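Local coordinates for fucolectin-related protein (Streptococcus pneumoniae, PDB 2WMF) that probably hydrolyses glycosidic bonds in host blood-group antigen glycans, as a family 98 glycoside hydrolase of a pathogen that uses fucose, at residues Pro38-Pro43 with Pro307-Gly312; Ser273-Glu278 with Ala295-Met300. One frame throughout, in Å; residues are numbered along the deposited sequence.

In the fold
Both contacts belong to the eight-stranded parallel barrel of the catalytic module, with centres about 7 Å apart. Contact 1 sets the first barrel strand, 39-45, against helix 307-322. Contact 2 is nested within the chain that contact 1 closes, and joins helix 272-283 to the short helix 295-298, which follows the last barrel strand, 289-293. The two touch directly: Ala308 CB is 3.3 Å from Tyr297 O and Phe309 CB is 3.5 Å from Thr298 O, while Pro43 O lies 3.5 Å from Phe299 CD2. Residues 295-300 therefore pack against both the first strand and helix 307-322.

Contact 1: residues Pro38-Pro43 with Pro307-Gly312; sequences PLLLSP and PAFTKG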
loop_
_atom_site.group_PDB
_atom_site.type_symbol
_atom_site.label_atom_id
_atom_site.label_comp_id
_atom_site.label_asym_id
_atom_site.label_seq_id
_atom_site.Cartn_x
_atom_site.Cartn_y
_atom_site.Cartn_z
ATOM N N PRO A 38 -3.918 11.554 -5.238
ATOM C CA PRO A 38 -3.405 10.696 -4.174
ATOM C C PRO A 38 -2.128 11.269 -3.571
ATOM O O PRO A 38 -1.571 12.277 -4.061
ATOM C CB PRO A 38 -3.134 9.386 -4.910
ATOM C CG PRO A 38 -2.787 9.802 -6.316
ATOM C CD PRO A 38 -3.724 10.967 -6.571
ATOM N N LEU A 39 -1.675 10.651 -2.477
ATOM C CA LEU A 39 -0.511 11.121 -1.746
ATOM C C LEU A 39 0.520 10.007 -1.528
ATOM O O LEU A 39 0.185 8.898 -1.076
ATOM C CB LEU A 39 -0.916 11.725 -0.363
ATOM C CG LEU A 39 0.235 12.236 0.509
ATOM C CD1 LEU A 39 0.874 13.454 -0.193
ATOM C CD2 LEU A 39 -0.213 12.621 1.939
ATOM N N LEU A 40 1.752 10.290 -1.949
ATOM C CA LEU A 40 2.893 9.380 -1.721
ATOM C C LEU A 40 3.777 9.973 -0.640
ATOM O O LEU A 40 4.295 11.078 -0.801
ATOM C CB LEU A 40 3.671 9.185 -3.029
ATOM C CG LEU A 40 4.984 8.376 -2.949
ATOM C CD1 LEU A 40 4.624 6.897 -2.710
ATOM C CD2 LEU A 40 5.879 8.507 -4.205
ATOM N N LEU A 41 3.970 9.223 0.455
ATOM C CA LEU A 41 4.861 9.574 1.516
ATOM C C LEU A 41 6.188 8.780 1.397
ATOM O O LEU A 41 6.181 7.569 1.202
ATOM C CB LEU A 41 4.243 9.315 2.889
ATOM C CG LEU A 41 3.057 10.208 3.271
ATOM C CD1 LEU A 41 2.257 9.626 4.457
ATOM C CD2 LEU A 41 3.551 11.620 3.587
ATOM N N SER A 42 7.288 9.505 1.500
ATOM C CA SER A 42 8.637 8.948 1.529
ATOM C C SER A 42 9.333 9.406 2.802
ATOM O O SER A 42 9.390 10.597 3.083
ATOM C CB SER A 42 9.435 9.351 0.298
ATOM O OG SER A 42 8.726 9.092 -0.905
ATOM N N PRO A 43 9.832 8.450 3.618
ATOM C CA PRO A 43 10.326 8.784 4.937
ATOM C C PRO A 43 11.834 8.998 5.113
ATOM O O PRO A 43 12.663 8.303 4.479
ATOM C CB PRO A 43 9.914 7.569 5.770
ATOM C CG PRO A 43 10.042 6.449 4.805
ATOM C CD PRO A 43 9.785 6.982 3.426
ATOM N N PRO A 307 16.022 0.743 -6.731
ATOM C CA PRO A 307 15.130 0.178 -7.749
ATOM C C PRO A 307 13.719 -0.128 -7.248
ATOM O O PRO A 307 12.744 0.041 -7.999
ATOM C CB PRO A 307 15.871 -1.083 -8.204
ATOM C CG PRO A 307 17.327 -0.709 -7.981
ATOM C CD PRO A 307 17.323 0.042 -6.683
ATOM N N ALA A 308 13.587 -0.514 -5.983
ATOM C CA ALA A 308 12.238 -0.784 -5.389
ATOM C C ALA A 308 11.420 0.505 -5.471
ATOM O O ALA A 308 10.208 0.495 -5.841
ATOM C CB ALA A 308 12.349 -1.314 -3.915
ATOM N N PHE A 309 12.110 1.632 -5.245
ATOM C CA PHE A 309 11.446 2.949 -5.368
ATOM C C PHE A 309 11.162 3.295 -6.835
ATOM O O PHE A 309 9.999 3.532 -7.221
ATOM C CB PHE A 309 12.247 4.063 -4.683
ATOM C CG PHE A 309 11.516 5.388 -4.606
ATOM C CD1 PHE A 309 10.343 5.496 -3.861
ATOM C CD2 PHE A 309 11.974 6.518 -5.310
ATOM C CE1 PHE A 309 9.640 6.718 -3.756
ATOM C CE2 PHE A 309 11.262 7.749 -5.234
ATOM C CZ PHE A 309 10.113 7.832 -4.435
ATOM N N THR A 310 12.207 3.355 -7.638
ATOM C CA THR A 310 12.099 3.845 -9.034
ATOM C C THR A 310 11.342 2.971 -10.036
ATOM O O THR A 310 10.673 3.493 -10.959
ATOM C CB THR A 310 13.484 4.217 -9.602
ATOM O OG1 THR A 310 14.230 3.019 -9.841
ATOM C CG2 THR A 310 14.217 5.194 -8.673
ATOM N N LYS A 311 11.418 1.654 -9.829
ATOM C CA LYS A 311 10.868 0.672 -10.697
ATOM C C LYS A 311 9.778 -0.197 -10.065
ATOM O O LYS A 311 9.243 -1.077 -10.749
ATOM C CB LYS A 311 11.996 -0.201 -11.291
ATOM C CG LYS A 311 12.775 0.541 -12.382
ATOM C CD LYS A 311 13.741 -0.401 -13.161
ATOM C CE LYS A 311 14.232 0.132 -14.544
ATOM N NZ LYS A 311 15.050 -0.866 -15.389
ATOM N N GLY A 312 9.466 0.033 -8.777
ATOM C CA GLY A 312 8.392 -0.682 -8.092
ATOM C C GLY A 312 7.300 0.286 -7.638
ATOM O O GLY A 312 6.185 0.265 -8.161
#
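Phe309, the residue that carries helix 307-322 across to Leu40 and Ser42, gives its backbone N-H to Thr306 OG1, and that same hydroxyl oxygen is also hydrogen-bonded to Tyr297 O. The threonine oxygen, just ahead of the helix, thus holds two backbone groups, the Phe309 N-H and the Tyr297 carbonyl. Further along, Lys311 N reaches Pro307 O at 2.8 Å, and the turn widens to a pi-type at residues 309-312.

The contact itself is small and made by van der Waals touching alone, and a single ring makes it from the helix side. The CB of Phe309 does not aim at the strand; it is the first torsion, with CG anti to the backbone N (chi1 -172°), that swings the ring over to it. Its CE1 corner receives both strand residues. Ser42 OG sits 3.8 Å from Phe309 CE1, slanting in to the ring, and no hydrogen bond crosses. Leu40 arrives by one branch, with CD2 4.2 Å from the same Phe309 CE1. Leu40 and Ser42 alternate along the strand with Leu39 and Leu41, so their CB atoms point to the helix while the other two leucines touch Phe116.

Other side chains complete the surroundings: Leu40 also meets Ile313, Ile314 and Phe317 of the same helix, and Phe299 stands edge-to-face to the Phe309 ring. Here the first strand, hydrogen-bonded to the last in a closed ring of eight parallel strands, has a helix packed on its outward side chains, as in a (beta/alpha)8, or TIM, barrel.

Contact 2: residues Ser273-Glu278 with Ala295-Met300; sequences SMIAME and AAYTFM
In this (beta/alpha)8 barrel, the connection out of the last strand, 289-293, begins with a single short helical turn, 295-298, and this turn packs against helix 272-283, the helix that leads into that strand. The meeting rests on three side chains, all buried: Ile275 from the longer helix, Tyr297 and Thr298 from the short one. No hydrogen bond crosses between the two segments.

Ile275 does the reaching. Its CB faces the short helix, and its ethyl branch runs out extended (chi2 163°), which carries the terminal methyl CD1 furthest across. That methyl touches two neighbours: it is 4.0 Å from Tyr297 CE2, approaching the ring at a slant, and 4.2 Å from Thr298 CG2, methyl against methyl. Thr298 offers a methyl here because its OG1 is turned between the backbone N and the carbonyl carbon (chi1 56°), where it makes a weak hydrogen bond back to Cys294 O. The polar end of Tyr297 is satisfied beyond the contact: OH is hydrogen-bonded to Glu270 O, which ties the hydroxyl to the chain just ahead of helix 272-283.

The same hydrophobic patch extends to helix 307-322, where Ile275 touches Ala308 and Ile313, and Tyr297 also leans on Ala308. On another flank of helix 272-283, Ala276 and Met277 rest on Tyr467, so the helix is sandwiched between barrel elements and an antiparallel sheet nearer the C-terminus.

Phe299 is where the chain leaves helical geometry, and Ala295 O closes the turn by accepting two backbone bonds, from Phe299 N at 2.9 Å and from Met300 N at 3.0 Å.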
loop_
_atom_site.group_PDB
_atom_site.type_symbol
_atom_site.label_atom_id
_atom_site.label_comp_id
_atom_site.label_asym_id
_atom_site.label_seq_id
_atom_site.Cartn_x
_atom_site.Cartn_y
_atom_site.Cartn_z
ATOM N N SER A 273 7.998 -5.738 -7.471
ATOM C CA SER A 273 6.639 -5.703 -8.043
ATOM C C SER A 273 5.585 -6.111 -7.015
ATOM O O SER A 273 4.415 -5.713 -7.103
ATOM C CB SER A 273 6.545 -6.616 -9.249
ATOM O OG SER A 273 6.959 -7.903 -8.870
ATOM N N MET A 274 5.981 -6.895 -6.018
ATOM C CA MET A 274 5.017 -7.272 -4.986
ATOM C C MET A 274 4.648 -6.075 -4.077
ATOM O O MET A 274 3.525 -6.007 -3.556
ATOM C CB MET A 274 5.505 -8.451 -4.144
ATOM C CG MET A 274 4.539 -8.902 -3.037
ATOM S SD MET A 274 5.200 -10.390 -2.199
ATOM C CE MET A 274 4.193 -10.336 -0.713
ATOM N N ILE A 275 5.592 -5.166 -3.873
ATOM C CA ILE A 275 5.299 -3.896 -3.184
ATOM C C ILE A 275 4.132 -3.161 -3.932
ATOM O O ILE A 275 3.133 -2.704 -3.331
ATOM C CB ILE A 275 6.508 -2.982 -3.110
ATOM C CG1 ILE A 275 7.634 -3.606 -2.279
ATOM C CG2 ILE A 275 6.148 -1.642 -2.443
ATOM C CD1 ILE A 275 8.978 -2.932 -2.521
ATOM N N ALA A 276 4.274 -3.104 -5.261
ATOM C CA ALA A 276 3.213 -2.551 -6.131
ATOM C C ALA A 276 1.885 -3.305 -6.045
ATOM O O ALA A 276 0.793 -2.681 -6.079
ATOM C CB ALA A 276 3.694 -2.427 -7.566
ATOM N N MET A 277 1.949 -4.631 -5.931
ATOM C CA MET A 277 0.717 -5.408 -5.753
ATOM C C MET A 277 -0.012 -5.063 -4.427
ATOM O O MET A 277 -1.257 -4.950 -4.385
ATOM C CB MET A 277 1.026 -6.890 -5.857
ATOM C CG MET A 277 1.487 -7.271 -7.282
ATOM S SD MET A 277 2.553 -8.757 -7.435
ATOM C CE MET A 277 1.644 -9.840 -6.461
ATOM N N GLU A 278 0.745 -4.873 -3.341
ATOM C CA GLU A 278 0.180 -4.351 -2.093
ATOM C C GLU A 278 -0.491 -2.954 -2.311
ATOM O O GLU A 278 -1.575 -2.712 -1.795
ATOM C CB GLU A 278 1.221 -4.313 -0.956
ATOM C CG GLU A 278 1.924 -5.622 -0.643
ATOM C CD GLU A 278 2.541 -5.621 0.730
ATOM O OE1 GLU A 278 1.933 -5.070 1.664
ATOM O OE2 GLU A 278 3.675 -6.136 0.892
ATOM N N ALA A 295 12.810 1.863 4.463
ATOM C CA ALA A 295 13.264 2.881 3.511
ATOM C C ALA A 295 14.637 2.646 2.942
ATOM O O ALA A 295 14.935 3.111 1.849
ATOM C CB ALA A 295 13.211 4.275 4.182
ATOM N N ALA A 296 15.465 1.854 3.647
ATOM C CA ALA A 296 16.743 1.469 3.069
ATOM C C ALA A 296 16.580 0.680 1.790
ATOM O O ALA A 296 17.470 0.730 0.908
ATOM C CB ALA A 296 17.659 0.700 4.075
ATOM N N TYR A 297 15.498 -0.099 1.725
ATOM C CA TYR A 297 15.116 -0.810 0.523
ATOM C C TYR A 297 14.103 -0.064 -0.335
ATOM O O TYR A 297 14.246 0.007 -1.538
ATOM C CB TYR A 297 14.506 -2.152 0.907
ATOM C CG TYR A 297 14.072 -3.029 -0.257
ATOM C CD1 TYR A 297 14.930 -3.330 -1.296
ATOM C CD2 TYR A 297 12.790 -3.612 -0.281
ATOM C CE1 TYR A 297 14.566 -4.174 -2.301
ATOM C CE2 TYR A 297 12.418 -4.457 -1.290
ATOM C CZ TYR A 297 13.277 -4.743 -2.315
ATOM O OH TYR A 297 12.924 -5.610 -3.352
ATOM N N THR A 298 13.091 0.475 0.317
ATOM C CA THR A 298 11.908 1.017 -0.383
ATOM C C THR A 298 12.075 2.481 -0.848
ATOM O O THR A 298 11.206 2.967 -1.579
ATOM C CB THR A 298 10.610 0.885 0.469
ATOM O OG1 THR A 298 10.775 1.506 1.744
ATOM C CG2 THR A 298 10.233 -0.583 0.719
ATOM N N PHE A 299 13.119 3.182 -0.420
ATOM C CA PHE A 299 13.277 4.590 -0.792
ATOM C C PHE A 299 14.664 4.957 -1.273
ATOM O O PHE A 299 14.867 5.124 -2.465
ATOM C CB PHE A 299 12.796 5.511 0.353
ATOM C CG PHE A 299 12.844 6.989 0.031
ATOM C CD1 PHE A 299 12.525 7.479 -1.264
ATOM C CD2 PHE A 299 13.179 7.898 1.029
ATOM C CE1 PHE A 299 12.568 8.838 -1.539
ATOM C CE2 PHE A 299 13.228 9.255 0.763
ATOM C CZ PHE A 299 12.916 9.724 -0.526
ATOM N N MET A 300 15.645 5.008 -0.361
ATOM C CA MET A 300 16.926 5.680 -0.693
ATOM C C MET A 300 17.959 5.356 0.404
ATOM O O MET A 300 17.627 5.283 1.570
ATOM C CB MET A 300 16.677 7.203 -0.766
ATOM C CG MET A 300 17.661 8.035 -1.430
ATOM S SD MET A 300 17.047 9.759 -1.636
ATOM C CE MET A 300 16.932 10.337 0.037
#